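PDB 1RCU: conserved hypothetical protein VT76 from Thermotoga maritima, which is of unknown function but belongs to the TIGR00725 family of SLOG-type proteins, whose Rossmann-like fold suggests that it may bind a nucleotide-related ligand. Local coordinates for residues L147-G152 with R157-L162; V29-S32 with S38-S41. All coordinates share one frame; numbering follows the deposited sequence.

Overall arrangement
Both interactions lie where strands of the seven-stranded parallel sheet end and run into loops. Interaction 2 follows strand 25-30, interaction 1 follows strand 145-148, and strand 121-125 runs between the two in the sheet. Their centres are about 15 Å apart, yet they meet directly: Y31 OH of interaction 2 is 3.8 Å from G152 C of interaction 1, and Y31 CE2 is 4.0 Å from T151 O, both as packing. In Rossmann-like folds the C-terminal ends of the strands commonly line the ligand site, so this side of the sheet is a plausible place for one, although no bound ligand identifies a pocket here.

Interaction 1 (L147-G152 with R157-L162); sequences LLRGTG and RISQVL
R149 and S159 meet with the guanidinium turned flat toward the serine. S159 OG lies over one face, 2.8 Å from R149 NH2, and S159 CB lies 3.3 Å from the same nitrogen. The hydroxyl's angle is too poor for a hydrogen bond, so this is a close packing contact, not a bond. With CG anti to the carbonyl carbon, the R149 chain bends at chi2 (-67°) and again at chi3, which brings its end over the serine. The polar grip comes from elsewhere: R149 NH1 forms a salt bridge with D156 OD2, and NE bonds to Q178 OE1. S159 OG, placed between backbone N and carbonyl carbon (chi1 66°), bonds to D156 O and accepts Q160 NE2 at 2.7 Å. An alanine in place of R149 is likely to leave the D156 carboxylate without its cationic mate and Q178 OE1 without this donor, and to uncover S159. Beside this polar layer, L147 and I158 cross at about a right angle, CD1 of L147 being 3.6 Å from CG2 of I158. The type II turn L148-T151 is closed by T151 OG1, 2.6 Å from L148 O and almost in line with that carbonyl (175°). The contact sets the end of strand 145-148 and the turn after it against the 3-10 segment following helix 153-157; L147 also bonds through its backbone to H177 and A179 of strand 176-179, and V161 packs on V161 of a second subunit.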
loop_
_atom_site.group_PDB
_atom_site.type_symbol
_atom_site.label_atom_id
_atom_site.label_comp_id
_atom_site.label_asym_id
_atom_site.label_seq_id
_atom_site.Cartn_x
_atom_site.Cartn_y
_atom_site.Cartn_z
ATOM N N LEU A 147 -21.972 -8.094 14.484
ATOM C CA LEU A 147 -21.474 -7.504 15.723
ATOM C C LEU A 147 -21.860 -8.453 16.836
ATOM O O LEU A 147 -23.022 -8.872 16.929
ATOM C CB LEU A 147 -22.129 -6.131 15.992
ATOM C CG LEU A 147 -22.174 -5.038 14.907
ATOM C CD1 LEU A 147 -22.967 -3.825 15.400
ATOM C CD2 LEU A 147 -20.757 -4.609 14.524
ATOM N N LEU A 148 -20.895 -8.822 17.668
ATOM C CA LEU A 148 -21.190 -9.711 18.783
ATOM C C LEU A 148 -21.428 -8.753 19.948
ATOM O O LEU A 148 -20.494 -8.318 20.613
ATOM C CB LEU A 148 -20.002 -10.640 19.051
ATOM C CG LEU A 148 -20.299 -11.866 19.917
ATOM C CD1 LEU A 148 -21.497 -12.661 19.366
ATOM C CD2 LEU A 148 -19.068 -12.737 19.961
ATOM N N ARG A 149 -22.690 -8.403 20.152
ATOM C CA ARG A 149 -23.099 -7.460 21.188
ATOM C C ARG A 149 -22.795 -7.868 22.620
ATOM O O ARG A 149 -22.612 -9.043 22.925
ATOM C CB ARG A 149 -24.595 -7.185 21.037
ATOM C CG ARG A 149 -24.953 -6.871 19.615
ATOM C CD ARG A 149 -24.343 -5.568 19.171
ATOM N NE ARG A 149 -25.364 -4.539 19.259
ATOM C CZ ARG A 149 -25.650 -3.863 20.360
ATOM N NH1 ARG A 149 -24.980 -4.081 21.479
ATOM N NH2 ARG A 149 -26.644 -3.009 20.334
ATOM N N GLY A 150 -22.756 -6.871 23.496
ATOM C CA GLY A 150 -22.484 -7.133 24.892
ATOM C C GLY A 150 -21.000 -7.187 25.161
ATOM O O GLY A 150 -20.582 -7.185 26.310
ATOM N N THR A 151 -20.191 -7.204 24.107
ATOM C CA THR A 151 -18.741 -7.283 24.250
ATOM C C THR A 151 -18.077 -5.911 24.352
ATOM O O THR A 151 -16.848 -5.802 24.372
ATOM C CB THR A 151 -18.120 -8.051 23.071
ATOM O OG1 THR A 151 -18.366 -7.340 21.845
ATOM C CG2 THR A 151 -18.726 -9.452 22.982
ATOM N N GLY A 152 -18.899 -4.868 24.399
ATOM C CA GLY A 152 -18.391 -3.514 24.533
ATOM C C GLY A 152 -17.572 -2.912 23.398
ATOM O O GLY A 152 -17.556 -3.426 22.269
ATOM N N ARG A 157 -20.884 0.307 20.551
ATOM C CA ARG A 157 -21.036 1.724 20.249
ATOM C C ARG A 157 -21.573 1.989 18.825
ATOM O O ARG A 157 -22.418 2.865 18.642
ATOM C CB ARG A 157 -19.689 2.442 20.453
ATOM C CG ARG A 157 -19.790 3.961 20.388
ATOM C CD ARG A 157 -18.473 4.669 20.677
ATOM N NE ARG A 157 -17.944 4.341 21.995
ATOM C CZ ARG A 157 -16.905 3.541 22.203
ATOM N NH1 ARG A 157 -16.277 2.991 21.178
ATOM N NH2 ARG A 157 -16.502 3.275 23.436
ATOM N N ILE A 158 -21.078 1.250 17.831
ATOM C CA ILE A 158 -21.497 1.442 16.447
ATOM C C ILE A 158 -22.964 1.093 16.191
ATOM O O ILE A 158 -23.535 1.487 15.174
ATOM C CB ILE A 158 -20.591 0.631 15.451
ATOM C CG1 ILE A 158 -20.760 1.174 14.031
ATOM C CG2 ILE A 158 -20.974 -0.838 15.431
ATOM C CD1 ILE A 158 -20.275 2.584 13.878
ATOM N N SER A 159 -23.586 0.361 17.106
ATOM C CA SER A 159 -24.989 -0.022 16.927
ATOM C C SER A 159 -25.946 1.132 17.228
ATOM O O SER A 159 -27.131 1.085 16.894
ATOM C CB SER A 159 -25.341 -1.200 17.848
ATOM O OG SER A 159 -25.289 -0.828 19.227
ATOM N N GLN A 160 -25.421 2.179 17.844
ATOM C CA GLN A 160 -26.246 3.310 18.196
ATOM C C GLN A 160 -26.370 4.335 17.065
ATOM O O GLN A 160 -27.038 5.352 17.222
ATOM C CB GLN A 160 -25.696 3.950 19.475
ATOM C CG GLN A 160 -25.616 2.975 20.665
ATOM C CD GLN A 160 -26.907 2.162 20.863
ATOM O OE1 GLN A 160 -27.987 2.727 21.051
ATOM N NE2 GLN A 160 -26.792 0.834 20.813
ATOM N N VAL A 161 -25.743 4.055 15.922
ATOM C CA VAL A 161 -25.799 4.961 14.774
ATOM C C VAL A 161 -26.144 4.289 13.441
ATOM O O VAL A 161 -25.768 4.779 12.374
ATOM C CB VAL A 161 -24.467 5.751 14.592
ATOM C CG1 VAL A 161 -24.307 6.758 15.722
ATOM C CG2 VAL A 161 -23.272 4.789 14.547
ATOM N N LEU A 162 -26.864 3.172 13.509
ATOM C CA LEU A 162 -27.263 2.442 12.314
ATOM C C LEU A 162 -28.463 3.086 11.641
ATOM O O LEU A 162 -29.417 3.502 12.293
ATOM C CB LEU A 162 -27.589 0.998 12.673
ATOM C CG LEU A 162 -26.432 0.161 13.206
ATOM C CD1 LEU A 162 -26.989 -1.121 13.778
ATOM C CD2 LEU A 162 -25.439 -0.136 12.103
#

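Interaction 2 (V29-S32 with S38-S41); sequences VGYS and SPVS
The Y31 ring carries P39 on one face: CG of the proline sits 3.3 Å above the ring plane. The line from P39 CG to the ring centroid is 3.4 Å long and 12° off the normal, so this is a CH-pi contact made nearly from straight above. The six ring carbons are unevenly spaced from P39 CG, from 3.4 Å at CZ to 3.9 Å at CG of Y31, which shows a slight shift toward the hydroxyl end. P39 CB follows on the CE2 side, 4.0 Å from Y31 CE2, so one edge of the pyrrolidine ring, its CB-CG side, does the touching. Y31 has CG anti to the carbonyl carbon (chi1 -67°), a setting that directs the aromatic ring toward the proline. The peptide bond before P39 is cis, and the CA atoms of S38 and P39 are accordingly only 3.0 Å apart, a sharp local bend in the chain that presents the ring. V40 adds only a loose van der Waals contact, its CG1 methyl lying 4.4 Å from the backbone oxygen S32 O. The two segments bracket the loop between strand 25-30 and helix 44-56, in the first beta-alpha unit of the Rossmann-like sheet. Y31 also touches L43 and E128, V40 packs on L72 of helix 68-79, and S32 reaches M70 of that helix and R171 of a second subunit.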
loop_
_atom_site.group_PDB
_atom_site.type_symbol
_atom_site.label_atom_id
_atom_site.label_comp_id
_atom_site.label_asym_id
_atom_site.label_seq_id
_atom_site.Cartn_x
_atom_site.Cartn_y
_atom_site.Cartn_z
ATOM N N VAL A 29 -12.361 -9.409 14.147
ATOM C CA VAL A 29 -11.623 -8.241 14.601
ATOM C C VAL A 29 -12.048 -7.885 16.030
ATOM O O VAL A 29 -13.146 -8.224 16.463
ATOM C CB VAL A 29 -11.879 -7.027 13.657
ATOM C CG1 VAL A 29 -11.473 -7.380 12.237
ATOM C CG2 VAL A 29 -13.331 -6.635 13.697
ATOM N N GLY A 30 -11.175 -7.197 16.753
ATOM C CA GLY A 30 -11.483 -6.810 18.120
ATOM C C GLY A 30 -10.312 -6.174 18.843
ATOM O O GLY A 30 -9.283 -5.914 18.238
ATOM N N TYR A 31 -10.470 -5.928 20.140
ATOM C CA TYR A 31 -9.424 -5.302 20.956
ATOM C C TYR A 31 -8.069 -5.944 20.785
ATOM O O TYR A 31 -7.972 -7.145 20.536
ATOM C CB TYR A 31 -9.737 -5.417 22.445
ATOM C CG TYR A 31 -10.927 -4.671 22.977
ATOM C CD1 TYR A 31 -10.953 -3.267 23.036
ATOM C CD2 TYR A 31 -11.976 -5.375 23.556
ATOM C CE1 TYR A 31 -12.009 -2.595 23.677
ATOM C CE2 TYR A 31 -13.020 -4.724 24.199
ATOM C CZ TYR A 31 -13.037 -3.347 24.257
ATOM O OH TYR A 31 -14.103 -2.757 24.894
ATOM N N SER A 32 -7.023 -5.140 20.925
ATOM C CA SER A 32 -5.667 -5.668 20.899
ATOM C C SER A 32 -5.221 -5.416 22.338
ATOM O O SER A 32 -6.035 -5.021 23.163
ATOM C CB SER A 32 -4.770 -4.924 19.901
ATOM O OG SER A 32 -4.691 -3.531 20.188
ATOM N N SER A 38 -7.913 -6.140 31.398
ATOM C CA SER A 38 -9.095 -5.513 30.816
ATOM C C SER A 38 -8.707 -4.693 29.593
ATOM O O SER A 38 -7.576 -4.230 29.491
ATOM C CB SER A 38 -9.768 -4.603 31.837
ATOM O OG SER A 38 -10.281 -5.349 32.923
ATOM N N PRO A 39 -9.638 -4.518 28.637
ATOM C CA PRO A 39 -11.016 -5.021 28.632
ATOM C C PRO A 39 -11.117 -6.383 27.936
ATOM O O PRO A 39 -12.208 -6.949 27.807
ATOM C CB PRO A 39 -11.751 -3.943 27.858
ATOM C CG PRO A 39 -10.775 -3.666 26.766
ATOM C CD PRO A 39 -9.434 -3.590 27.507
ATOM N N VAL A 40 -9.983 -6.904 27.483
ATOM C CA VAL A 40 -9.969 -8.180 26.779
ATOM C C VAL A 40 -10.079 -9.431 27.669
ATOM O O VAL A 40 -10.592 -10.460 27.223
ATOM C CB VAL A 40 -8.719 -8.260 25.843
ATOM C CG1 VAL A 40 -7.587 -7.498 26.449
ATOM C CG2 VAL A 40 -8.313 -9.702 25.597
ATOM N N SER A 41 -9.640 -9.351 28.923
ATOM C CA SER A 41 -9.724 -10.518 29.802
ATOM C C SER A 41 -11.179 -10.923 30.066
ATOM O O SER A 41 -11.500 -12.112 30.108
ATOM C CB SER A 41 -8.990 -10.259 31.131
ATOM O OG SER A 41 -9.735 -9.426 32.008
#